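Local structure of NanU sialic acid binding protein (Bacteroides fragilis, 4L7T) at residues C50-F55 with R286-P291; D276-N279 with D283-R286; D251-V256 with K340-T345; S94-M99 with E499-D504. The protein binds sialic acid with high affinity and, as a member of the SusD family, probably acts at the outer membrane in sialic acid uptake together with NanO. All coordinates share one frame; numbering follows the deposited sequence.

How the contacts relate
Contacts 1 and 2 lie side by side, centres 9 Å apart; they share Arg286 and helix 284-289, one face of which meets helix 51-58 while its start is approached by the preceding loop. Contact 4 touches contact 1 at Asn53 and Phe54, so helix 51-58 connects it to the interior, although their centres are 20 Å apart. Contact 3 stands separately, about 37 Å from contact 4 between centres and on the opposite side of the chain's centre. Along the chain, contacts 2 and 3 are nested within the span closed by contact 4, whereas contact 1 crosses both 3 and 4. Sequence-distant parts of this mainly helical protein are thereby interwoven into a single compact body.

Contact 1 (C50-F55 with R286-P291); sequences CSFNFF and RQNLVP
Phe52 and Asn288 each give up about 30 Å² to this buried contact. The far end of the phenyl ring meets the amide nitrogen obliquely, with Phe52 CZ 3.6 Å from Asn288 ND2. The two side chains run at about a right angle, yet their flat groups lie only 17° from parallel. Phe52 has its CG anti to the backbone N (chi1 -179°), which carries the ring out from helix 51-58 toward the other segment. ND2 of Asn288 also donates to the backbone O of Arg284, one turn earlier in its own helix, and this bond fixes how the amide is turned.

One turn further along helix 51-58, Phe55 makes the apolar half of the contact, its CZ lying 4.2 Å from Leu289 CD1. The CA atoms of Phe52 and Asn288 are 10.6 Å apart, and side chains fill the gap: this is helix-to-helix packing in the buried interior, joining helix 51-58 to helix 284-289 of the SusD-family region. Around them, Arg284 also packs on Phe52, Trp281 stacks on Phe55, and Tyr383 of strand 383-387 touches Phe55. On another side of helix 51-58, Phe54 packs against Met99 of helix 99-115.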
loop_
_atom_site.group_PDB
_atom_site.type_symbol
_atom_site.label_atom_id
_atom_site.label_comp_id
_atom_site.label_asym_id
_atom_site.label_seq_id
_atom_site.Cartn_x
_atom_site.Cartn_y
_atom_site.Cartn_z
ATOM N N CYS A 50 4.091 9.828 5.419
ATOM C CA CYS A 50 3.876 9.665 3.987
ATOM C C CYS A 50 2.874 8.559 3.711
ATOM O O CYS A 50 2.591 8.241 2.548
ATOM C CB CYS A 50 5.185 9.351 3.264
ATOM S SG CYS A 50 6.517 10.595 3.247
ATOM N N SER A 51 2.298 7.986 4.759
ATOM C CA SER A 51 1.458 6.787 4.598
ATOM C C SER A 51 0.136 6.995 3.827
ATOM O O SER A 51 -0.243 6.155 3.029
ATOM C CB SER A 51 1.254 6.030 5.894
ATOM O OG SER A 51 0.514 6.787 6.844
ATOM N N PHE A 52 -0.525 8.124 4.028
ATOM C CA PHE A 52 -1.754 8.405 3.222
ATOM C C PHE A 52 -1.326 8.469 1.765
ATOM O O PHE A 52 -2.051 7.962 0.914
ATOM C CB PHE A 52 -2.266 9.777 3.631
ATOM C CG PHE A 52 -3.546 10.196 2.902
ATOM C CD1 PHE A 52 -4.623 9.321 2.749
ATOM C CD2 PHE A 52 -3.628 11.510 2.405
ATOM C CE1 PHE A 52 -5.769 9.706 2.019
ATOM C CE2 PHE A 52 -4.752 11.898 1.690
ATOM C CZ PHE A 52 -5.843 11.017 1.566
ATOM N N ASN A 53 -0.199 9.117 1.473
ATOM C CA ASN A 53 0.343 9.251 0.085
ATOM C C ASN A 53 0.720 7.902 -0.539
ATOM O O ASN A 53 0.426 7.664 -1.718
ATOM C CB ASN A 53 1.477 10.236 -0.017
ATOM C CG ASN A 53 0.965 11.683 0.062
ATOM O OD1 ASN A 53 -0.162 11.962 -0.336
ATOM N ND2 ASN A 53 1.795 12.579 0.550
ATOM N N PHE A 54 1.287 6.987 0.270
ATOM C CA PHE A 54 1.502 5.599 -0.230
ATOM C C PHE A 54 0.174 5.012 -0.731
ATOM O O PHE A 54 0.163 4.413 -1.777
ATOM C CB PHE A 54 2.113 4.672 0.855
ATOM C CG PHE A 54 3.514 5.134 1.372
ATOM C CD1 PHE A 54 4.374 5.858 0.576
ATOM C CD2 PHE A 54 3.918 4.781 2.635
ATOM C CE1 PHE A 54 5.657 6.248 1.052
ATOM C CE2 PHE A 54 5.202 5.222 3.107
ATOM C CZ PHE A 54 6.034 5.898 2.317
ATOM N N PHE A 55 -0.948 5.138 -0.008
ATOM C CA PHE A 55 -2.198 4.631 -0.458
ATOM C C PHE A 55 -2.653 5.349 -1.728
ATOM O O PHE A 55 -3.092 4.704 -2.707
ATOM C CB PHE A 55 -3.241 4.888 0.638
ATOM C CG PHE A 55 -4.643 4.627 0.231
ATOM C CD1 PHE A 55 -5.097 3.328 -0.065
ATOM C CD2 PHE A 55 -5.480 5.716 -0.021
ATOM C CE1 PHE A 55 -6.364 3.174 -0.530
ATOM C CE2 PHE A 55 -6.786 5.547 -0.431
ATOM C CZ PHE A 55 -7.242 4.311 -0.698
ATOM N N ARG A 286 -10.283 8.458 8.105
ATOM C CA ARG A 286 -11.581 8.879 8.555
ATOM C C ARG A 286 -12.239 9.915 7.624
ATOM O O ARG A 286 -13.416 9.789 7.325
ATOM C CB ARG A 286 -11.443 9.516 9.960
ATOM C CG ARG A 286 -12.798 9.645 10.674
ATOM C CD ARG A 286 -12.744 10.481 12.036
ATOM N NE ARG A 286 -12.072 11.747 11.849
ATOM C CZ ARG A 286 -12.776 12.863 11.572
ATOM N NH1 ARG A 286 -14.062 12.777 11.480
ATOM N NH2 ARG A 286 -12.171 14.021 11.349
ATOM N N GLN A 287 -11.428 10.874 7.182
ATOM C CA GLN A 287 -11.925 12.038 6.375
ATOM C C GLN A 287 -12.278 11.620 4.917
ATOM O O GLN A 287 -12.902 12.428 4.236
ATOM C CB GLN A 287 -10.844 13.081 6.311
ATOM C CG GLN A 287 -10.654 13.934 7.570
ATOM C CD GLN A 287 -9.493 14.907 7.394
ATOM O OE1 GLN A 287 -8.787 15.212 8.341
ATOM N NE2 GLN A 287 -9.278 15.379 6.170
ATOM N N ASN A 288 -11.944 10.395 4.440
ATOM C CA ASN A 288 -12.242 9.999 3.019
ATOM C C ASN A 288 -13.068 8.745 2.817
ATOM O O ASN A 288 -13.692 8.518 1.760
ATOM C CB ASN A 288 -10.949 9.841 2.231
ATOM C CG ASN A 288 -10.282 11.178 1.960
ATOM O OD1 ASN A 288 -10.726 11.945 1.089
ATOM N ND2 ASN A 288 -9.225 11.492 2.715
ATOM N N LEU A 289 -12.990 7.792 3.774
ATOM C CA LEU A 289 -13.517 6.468 3.529
ATOM C C LEU A 289 -14.444 5.963 4.629
ATOM O O LEU A 289 -14.966 4.842 4.559
ATOM C CB LEU A 289 -12.293 5.503 3.468
ATOM C CG LEU A 289 -11.534 5.497 2.121
ATOM C CD1 LEU A 289 -10.337 4.415 2.158
ATOM C CD2 LEU A 289 -12.366 5.292 0.885
ATOM N N VAL A 290 -14.728 6.817 5.626
ATOM C CA VAL A 290 -15.586 6.414 6.752
ATOM C C VAL A 290 -16.883 7.212 6.622
ATOM O O VAL A 290 -16.811 8.416 6.519
ATOM C CB VAL A 290 -14.879 6.684 8.114
ATOM C CG1 VAL A 290 -15.876 6.356 9.302
ATOM C CG2 VAL A 290 -13.539 5.767 8.155
ATOM N N PRO A 291 -18.038 6.541 6.677
ATOM C CA PRO A 291 -19.309 7.297 6.585
ATOM C C PRO A 291 -19.600 8.230 7.798
ATOM O O PRO A 291 -19.029 8.112 8.885
ATOM C CB PRO A 291 -20.362 6.221 6.423
ATOM C CG PRO A 291 -19.758 5.000 7.146
ATOM C CD PRO A 291 -18.271 5.086 6.910
#

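Contact 2 (D276-N279 with D283-R286); sequences DEYN and DRFR
Tyr278 and Arg284 extend their polar ends toward each other without bonding directly, Tyr278 OH remaining 4.3 Å from Arg284 NH2 and oblique to the guanidinium. A water bridges the gap, 3.1 Å from Tyr278 OH, and accepts a weak hydrogen bond from Arg284 NH2. The guanidinium is steadied from another quarter by its NE, which donates to the backbone O of Trp281.

Asn279 points its CB toward 283-286, 3.8 Å from Asp283 N, while its CG stands beside its own backbone N, anti to the carbonyl carbon (chi1 -69°). The Asp283 side chain is turned to Arg286 within its own segment. Arg286 grips it side-on, its NE donating to Asp283 OD1 at 2.9 Å and its NH2 to Asp283 OD2 at 3.0 Å. Both bonds are nearly straight, the first at 171°, and the carboxylate lies at the guanidinium edge, in its plane.

The loop, whose geometry at Glu277 and Tyr278 fits a classic beta bulge facing Ala274, doubles back on itself. A two-pronged salt bridge at the start of helix 284-289 probably stiffens the returning arm, whereas the water-mediated link between the arms is likely more yielding.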
loop_
_atom_site.group_PDB
_atom_site.type_symbol
_atom_site.label_atom_id
_atom_site.label_comp_id
_atom_site.label_asym_id
_atom_site.label_seq_id
_atom_site.Cartn_x
_atom_site.Cartn_y
_atom_site.Cartn_z
ATOM N N ASP A 276 -2.582 8.759 20.665
ATOM C CA ASP A 276 -1.763 9.876 21.110
ATOM C C ASP A 276 -0.460 9.991 20.369
ATOM O O ASP A 276 0.407 10.827 20.702
ATOM C CB ASP A 276 -1.542 9.795 22.625
ATOM C CG ASP A 276 -2.850 9.950 23.397
ATOM O OD1 ASP A 276 -3.929 10.085 22.762
ATOM O OD2 ASP A 276 -2.798 9.959 24.641
ATOM N N GLU A 277 -0.319 9.164 19.331
ATOM C CA GLU A 277 0.881 9.228 18.532
ATOM C C GLU A 277 0.536 9.598 17.091
ATOM O O GLU A 277 1.107 10.519 16.528
ATOM C CB GLU A 277 1.612 7.896 18.586
ATOM C CG GLU A 277 2.945 7.904 17.856
ATOM C CD GLU A 277 4.040 7.207 18.629
ATOM O OE1 GLU A 277 3.745 6.520 19.657
ATOM O OE2 GLU A 277 5.205 7.370 18.212
ATOM N N TYR A 278 -0.387 8.863 16.492
ATOM C CA TYR A 278 -0.742 9.135 15.075
ATOM C C TYR A 278 -2.024 8.422 14.701
ATOM O O TYR A 278 -2.162 7.240 14.908
ATOM C CB TYR A 278 0.379 8.651 14.121
ATOM C CG TYR A 278 0.482 9.349 12.789
ATOM C CD1 TYR A 278 1.163 10.572 12.659
ATOM C CD2 TYR A 278 -0.003 8.756 11.631
ATOM C CE1 TYR A 278 1.290 11.204 11.430
ATOM C CE2 TYR A 278 0.110 9.389 10.407
ATOM C CZ TYR A 278 0.756 10.602 10.307
ATOM O OH TYR A 278 0.891 11.187 9.061
ATOM N N ASN A 279 -2.992 9.146 14.144
ATOM C CA ASN A 279 -4.180 8.496 13.609
ATOM C C ASN A 279 -3.864 8.001 12.180
ATOM O O ASN A 279 -2.984 8.541 11.487
ATOM C CB ASN A 279 -5.302 9.527 13.456
ATOM C CG ASN A 279 -5.828 10.024 14.801
ATOM O OD1 ASN A 279 -5.875 11.254 15.044
ATOM N ND2 ASN A 279 -6.266 9.104 15.658
ATOM N N ASP A 283 -5.457 11.136 10.060
ATOM C CA ASP A 283 -6.895 11.332 10.089
ATOM C C ASP A 283 -7.521 11.331 8.689
ATOM O O ASP A 283 -8.741 11.432 8.583
ATOM C CB ASP A 283 -7.242 12.675 10.815
ATOM C CG ASP A 283 -8.629 12.777 11.224
ATOM O OD1 ASP A 283 -9.133 11.820 11.787
ATOM O OD2 ASP A 283 -9.215 13.907 11.037
ATOM N N ARG A 284 -6.729 11.079 7.658
ATOM C CA ARG A 284 -7.343 11.056 6.312
ATOM C C ARG A 284 -8.005 9.748 5.886
ATOM O O ARG A 284 -8.739 9.695 4.899
ATOM C CB ARG A 284 -6.336 11.558 5.355
ATOM C CG ARG A 284 -6.128 13.024 5.646
ATOM C CD ARG A 284 -4.871 13.560 5.163
ATOM N NE ARG A 284 -3.662 12.843 5.627
ATOM C CZ ARG A 284 -2.427 13.232 5.277
ATOM N NH1 ARG A 284 -2.286 14.318 4.496
ATOM N NH2 ARG A 284 -1.343 12.581 5.695
ATOM N N PHE A 285 -7.811 8.656 6.628
ATOM C CA PHE A 285 -8.702 7.588 6.413
ATOM C C PHE A 285 -10.154 7.965 6.857
ATOM O O PHE A 285 -11.173 7.752 6.107
ATOM C CB PHE A 285 -8.199 6.290 7.169
ATOM C CG PHE A 285 -9.191 5.108 7.020
ATOM C CD1 PHE A 285 -9.291 4.355 5.836
ATOM C CD2 PHE A 285 -10.065 4.740 8.072
ATOM C CE1 PHE A 285 -10.211 3.277 5.722
ATOM C CE2 PHE A 285 -11.005 3.696 7.953
ATOM C CZ PHE A 285 -11.060 2.928 6.777
ATOM N N ARG A 286 -10.283 8.458 8.105
ATOM C CA ARG A 286 -11.581 8.879 8.555
ATOM C C ARG A 286 -12.239 9.915 7.624
ATOM O O ARG A 286 -13.416 9.789 7.325
ATOM C CB ARG A 286 -11.443 9.516 9.960
ATOM C CG ARG A 286 -12.798 9.645 10.674
ATOM C CD ARG A 286 -12.744 10.481 12.036
ATOM N NE ARG A 286 -12.072 11.747 11.849
ATOM C CZ ARG A 286 -12.776 12.863 11.572
ATOM N NH1 ARG A 286 -14.062 12.777 11.480
ATOM N NH2 ARG A 286 -12.171 14.021 11.349
HETATM O O HOH W 1 -0.256 10.133 6.409
#

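Contact 3 (D251-V256 with K340-T345); sequences DDFSKV and KDASMT
The chain at 253-256 has helical backbone angles without the regular bonds of a helix, and it comes up against the last turn of helix 339-343, with the CA atoms of Ser254 and Ala342 only 5.4 Å apart. That helix ends tightly: the carbonyl of Lys340 accepts from both Ser343 N and Met344 N, and Met344 is the first residue to leave the helical conformation. The contact therefore joins the loop between helix 227-244 and strand 267-271 to a helix-to-strand junction, where strand 344-350 of a two-stranded antiparallel sheet begins, within the SusD-family part of the chain.

Ala342 is the centre of the packing. Its methyl group comes to the edge of the Phe253 ring, close to the ring plane, with Ala342 CB 3.5 Å from Phe253 CD2. Phe253 reaches it with CG anti to the backbone N (chi1 -180°). Farther along the same edge, Phe253 CE2 nears Ser343, whose OG is 4.0 Å away and lies obliquely to the ring; that hydroxyl is occupied by the carbonyl of Arg339 in its own helix. Ser254 CB also reaches the methyl, roughly at right angles to the ring's approach, 4.0 Å from Ala342 CB. The hydroxyl of Ser254 donates to Asp252, its OG 2.5 Å from Asp252 OD1 on the syn side and 32° out of the carboxylate plane. With weak additions from Ser254 N and Lys255 N to the same oxygen, this probably helps hold the turn in shape. Phe257 packs edge-to-face on Phe253, and Arg416 of helix 407-418 touches it too.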
loop_
_atom_site.group_PDB
_atom_site.type_symbol
_atom_site.label_atom_id
_atom_site.label_comp_id
_atom_site.label_asym_id
_atom_site.label_seq_id
_atom_site.Cartn_x
_atom_site.Cartn_y
_atom_site.Cartn_z
ATOM N N ASP A 251 -5.129 -17.637 10.052
ATOM C CA ASP A 251 -6.243 -18.447 9.646
ATOM C C ASP A 251 -7.448 -17.549 9.315
ATOM O O ASP A 251 -8.183 -17.890 8.394
ATOM C CB ASP A 251 -6.706 -19.356 10.825
ATOM C CG ASP A 251 -5.809 -20.536 11.034
ATOM O OD1 ASP A 251 -4.941 -20.799 10.187
ATOM O OD2 ASP A 251 -5.987 -21.225 12.081
ATOM N N ASP A 252 -7.608 -16.433 10.044
ATOM C CA ASP A 252 -8.757 -15.514 9.914
ATOM C C ASP A 252 -8.285 -14.243 9.187
ATOM O O ASP A 252 -7.464 -13.429 9.729
ATOM C CB ASP A 252 -9.302 -15.232 11.317
ATOM C CG ASP A 252 -10.577 -14.363 11.342
ATOM O OD1 ASP A 252 -10.802 -13.512 10.450
ATOM O OD2 ASP A 252 -11.366 -14.485 12.333
ATOM N N PHE A 253 -8.762 -14.088 7.953
ATOM C CA PHE A 253 -8.398 -12.860 7.193
ATOM C C PHE A 253 -8.732 -11.596 7.983
ATOM O O PHE A 253 -7.918 -10.705 8.049
ATOM C CB PHE A 253 -9.132 -12.877 5.833
ATOM C CG PHE A 253 -8.840 -11.648 4.918
ATOM C CD1 PHE A 253 -7.718 -11.622 4.087
ATOM C CD2 PHE A 253 -9.736 -10.561 4.887
ATOM C CE1 PHE A 253 -7.468 -10.548 3.212
ATOM C CE2 PHE A 253 -9.516 -9.474 4.031
ATOM C CZ PHE A 253 -8.385 -9.463 3.161
ATOM N N SER A 254 -9.891 -11.492 8.631
ATOM C CA SER A 254 -10.152 -10.247 9.364
ATOM C C SER A 254 -9.177 -9.914 10.505
ATOM O O SER A 254 -8.923 -8.736 10.764
ATOM C CB SER A 254 -11.580 -10.227 9.883
ATOM O OG SER A 254 -11.684 -11.202 10.903
ATOM N N LYS A 255 -8.600 -10.955 11.126
ATOM C CA LYS A 255 -7.682 -10.739 12.247
ATOM C C LYS A 255 -6.332 -10.243 11.775
ATOM O O LYS A 255 -5.587 -9.724 12.583
ATOM C CB LYS A 255 -7.533 -11.986 13.121
ATOM C CG LYS A 255 -8.839 -12.511 13.689
ATOM C CD LYS A 255 -8.488 -13.681 14.647
ATOM C CE LYS A 255 -9.722 -14.488 15.133
ATOM N NZ LYS A 255 -9.294 -15.465 16.207
ATOM N N VAL A 256 -6.048 -10.289 10.454
ATOM C CA VAL A 256 -4.816 -9.639 9.963
ATOM C C VAL A 256 -4.794 -8.136 10.321
ATOM O O VAL A 256 -3.753 -7.574 10.589
ATOM C CB VAL A 256 -4.681 -9.801 8.426
ATOM C CG1 VAL A 256 -3.387 -9.084 7.928
ATOM C CG2 VAL A 256 -4.660 -11.280 8.080
ATOM N N LYS A 340 -14.884 -10.780 1.554
ATOM C CA LYS A 340 -15.952 -9.828 1.114
ATOM C C LYS A 340 -16.483 -9.101 2.335
ATOM O O LYS A 340 -16.349 -7.883 2.433
ATOM C CB LYS A 340 -17.057 -10.573 0.392
ATOM C CG LYS A 340 -18.268 -9.650 0.049
ATOM C CD LYS A 340 -19.413 -10.413 -0.608
ATOM C CE LYS A 340 -20.595 -9.471 -0.808
ATOM N NZ LYS A 340 -21.515 -9.990 -1.893
ATOM N N ASP A 341 -17.003 -9.820 3.330
ATOM C CA ASP A 341 -17.405 -9.210 4.594
ATOM C C ASP A 341 -16.339 -8.521 5.425
ATOM O O ASP A 341 -16.612 -7.517 6.104
ATOM C CB ASP A 341 -18.089 -10.271 5.501
ATOM C CG ASP A 341 -19.512 -10.616 5.046
ATOM O OD1 ASP A 341 -20.112 -9.940 4.147
ATOM O OD2 ASP A 341 -20.067 -11.596 5.600
ATOM N N ALA A 342 -15.088 -9.020 5.378
ATOM C CA ALA A 342 -14.003 -8.358 6.092
ATOM C C ALA A 342 -13.648 -7.053 5.378
ATOM O O ALA A 342 -13.133 -6.171 6.004
ATOM C CB ALA A 342 -12.754 -9.246 6.148
ATOM N N SER A 343 -13.881 -6.967 4.083
ATOM C CA SER A 343 -13.380 -5.794 3.296
ATOM C C SER A 343 -14.400 -4.666 3.174
ATOM O O SER A 343 -14.024 -3.492 3.085
ATOM C CB SER A 343 -12.994 -6.195 1.852
ATOM O OG SER A 343 -11.902 -7.144 1.884
ATOM N N MET A 344 -15.671 -5.069 3.093
ATOM C CA MET A 344 -16.755 -4.074 2.838
ATOM C C MET A 344 -18.014 -4.352 3.650
ATOM O O MET A 344 -18.386 -5.541 3.788
ATOM C CB MET A 344 -17.156 -4.099 1.344
ATOM C CG MET A 344 -16.170 -3.389 0.425
ATOM S SD MET A 344 -16.638 -3.531 -1.358
ATOM C CE MET A 344 -16.221 -5.229 -1.738
ATOM N N THR A 345 -18.642 -3.264 4.144
ATOM C CA THR A 345 -20.003 -3.337 4.708
ATOM C C THR A 345 -20.943 -2.698 3.687
ATOM O O THR A 345 -20.642 -1.643 3.164
ATOM C CB THR A 345 -20.061 -2.688 6.086
ATOM O OG1 THR A 345 -19.178 -3.405 6.974
ATOM C CG2 THR A 345 -21.473 -2.792 6.727
#

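Contact 4 (S94-M99 with E499-D504); sequences SNFAGM and ESVLTD
A short turn of left-handed 3-10 type precedes helix 99-115 and packs on the small C-terminal helix 499-504. Residues 95 to 98 all have positive phi, and successive i to i+3 backbone bonds wind them up, among them Gly98 N to Asn95 O at 2.9 Å. The side chains of Asn95 and Phe96 leave the backbone at an angle to the helix and come nearer to it only at their ends.

Val501 enters between them with its two methyl groups. CG1 lies 3.6 Å from Phe96 CE2, approaching the ring obliquely, while CG2 turns to Asn95 and lies 3.8 Å from Asn95 CA. The valine has CG1 anti to its backbone N (chi1 172°), and the two branches are thereby divided between the two residues. The Asn95 side chain reaches Ser500 and Val501 near the surface. Deeper in, Phe96 is buried, with Trp146 of helix 121-146 edge-to-face to its ring and Leu142 beside it.

Within helix 499-504, Thr503 OG1 donates to the backbone O of Glu499 at 3.3 Å from above the carbonyl plane, and Thr503 N bonds the same oxygen. Just before this helix, the side-chain OD1 of Asn498 accepts from the Asn95 N. Across the two segments themselves the grip is mainly apolar and centred on one valine, so cohesion here probably owes more to burial of Phe96 and Val501 than to polar bonding.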
loop_
_atom_site.group_PDB
_atom_site.type_symbol
_atom_site.label_atom_id
_atom_site.label_comp_id
_atom_site.label_asym_id
_atom_site.label_seq_id
_atom_site.Cartn_x
_atom_site.Cartn_y
_atom_site.Cartn_z
ATOM N N SER A 94 0.918 16.776 -3.961
ATOM C CA SER A 94 1.941 17.794 -4.225
ATOM C C SER A 94 3.274 17.401 -3.654
ATOM O O SER A 94 3.333 16.518 -2.786
ATOM C CB SER A 94 1.558 19.117 -3.520
ATOM O OG SER A 94 0.319 19.592 -4.020
ATOM N N ASN A 95 4.320 18.095 -4.111
ATOM C CA ASN A 95 5.662 18.100 -3.503
ATOM C C ASN A 95 6.228 16.646 -3.373
ATOM O O ASN A 95 6.783 16.312 -2.338
ATOM C CB ASN A 95 5.611 18.808 -2.099
ATOM C CG ASN A 95 4.838 20.182 -2.132
ATOM O OD1 ASN A 95 4.066 20.533 -1.204
ATOM N ND2 ASN A 95 5.110 20.967 -3.183
ATOM N N PHE A 96 6.091 15.829 -4.423
ATOM C CA PHE A 96 6.630 14.465 -4.445
ATOM C C PHE A 96 6.214 13.697 -3.227
ATOM O O PHE A 96 7.027 12.899 -2.709
ATOM C CB PHE A 96 8.163 14.445 -4.677
ATOM C CG PHE A 96 8.575 15.086 -5.977
ATOM C CD1 PHE A 96 8.388 14.421 -7.214
ATOM C CD2 PHE A 96 9.082 16.403 -5.986
ATOM C CE1 PHE A 96 8.693 14.999 -8.406
ATOM C CE2 PHE A 96 9.347 17.007 -7.222
ATOM C CZ PHE A 96 9.193 16.302 -8.413
ATOM N N ALA A 97 4.972 13.937 -2.756
ATOM C CA ALA A 97 4.289 13.206 -1.693
ATOM C C ALA A 97 5.025 13.419 -0.347
ATOM O O ALA A 97 4.869 12.622 0.551
ATOM C CB ALA A 97 4.177 11.636 -2.030
ATOM N N GLY A 98 5.886 14.460 -0.270
ATOM C CA GLY A 98 6.567 14.730 1.008
ATOM C C GLY A 98 7.751 13.797 1.200
ATOM O O GLY A 98 8.340 13.788 2.302
ATOM N N MET A 99 8.135 13.050 0.183
ATOM C CA MET A 99 9.165 11.983 0.358
ATOM C C MET A 99 10.592 12.492 0.581
ATOM O O MET A 99 11.346 11.864 1.319
ATOM C CB MET A 99 9.116 10.937 -0.744
ATOM C CG MET A 99 7.840 10.151 -0.645
ATOM S SD MET A 99 7.784 8.743 -1.767
ATOM C CE MET A 99 6.179 8.250 -1.261
ATOM N N GLU A 499 2.542 23.471 -9.079
ATOM C CA GLU A 499 3.199 24.738 -9.527
ATOM C C GLU A 499 4.378 25.167 -8.624
ATOM O O GLU A 499 5.450 25.487 -9.115
ATOM C CB GLU A 499 2.184 25.903 -9.639
ATOM C CG GLU A 499 1.162 25.744 -10.772
ATOM C CD GLU A 499 -0.038 26.702 -10.664
ATOM O OE1 GLU A 499 -1.197 26.219 -10.687
ATOM O OE2 GLU A 499 0.193 27.932 -10.567
ATOM N N SER A 500 4.155 25.148 -7.307
ATOM C CA SER A 500 5.153 25.637 -6.330
ATOM C C SER A 500 6.495 24.891 -6.448
ATOM O O SER A 500 7.578 25.495 -6.368
ATOM C CB SER A 500 4.567 25.682 -4.913
ATOM O OG SER A 500 4.440 24.389 -4.302
ATOM N N VAL A 501 6.452 23.589 -6.751
ATOM C CA VAL A 501 7.695 22.820 -7.017
ATOM C C VAL A 501 8.508 23.321 -8.197
ATOM O O VAL A 501 9.757 23.454 -8.129
ATOM C CB VAL A 501 7.354 21.284 -7.252
ATOM C CG1 VAL A 501 8.574 20.483 -7.722
ATOM C CG2 VAL A 501 6.680 20.709 -6.003
ATOM N N LEU A 502 7.808 23.590 -9.297
ATOM C CA LEU A 502 8.428 24.049 -10.524
ATOM C C LEU A 502 8.994 25.504 -10.421
ATOM O O LEU A 502 10.063 25.783 -10.988
ATOM C CB LEU A 502 7.440 23.922 -11.678
ATOM C CG LEU A 502 7.028 22.473 -12.055
ATOM C CD1 LEU A 502 5.974 22.414 -13.151
ATOM C CD2 LEU A 502 8.222 21.671 -12.493
ATOM N N THR A 503 8.299 26.374 -9.671
ATOM C CA THR A 503 8.763 27.753 -9.342
ATOM C C THR A 503 10.058 27.670 -8.514
ATOM O O THR A 503 11.056 28.355 -8.804
ATOM C CB THR A 503 7.743 28.538 -8.458
ATOM O OG1 THR A 503 6.463 28.607 -9.085
ATOM C CG2 THR A 503 8.221 29.991 -8.203
ATOM N N ASP A 504 10.030 26.827 -7.478
ATOM C CA ASP A 504 11.145 26.734 -6.525
ATOM C C ASP A 504 12.357 26.038 -7.093
ATOM O O ASP A 504 13.466 26.243 -6.611
ATOM C CB ASP A 504 10.685 26.155 -5.188
ATOM C CG ASP A 504 9.650 27.054 -4.508
ATOM O OD1 ASP A 504 9.452 28.180 -5.016
ATOM O OD2 ASP A 504 9.017 26.652 -3.497
#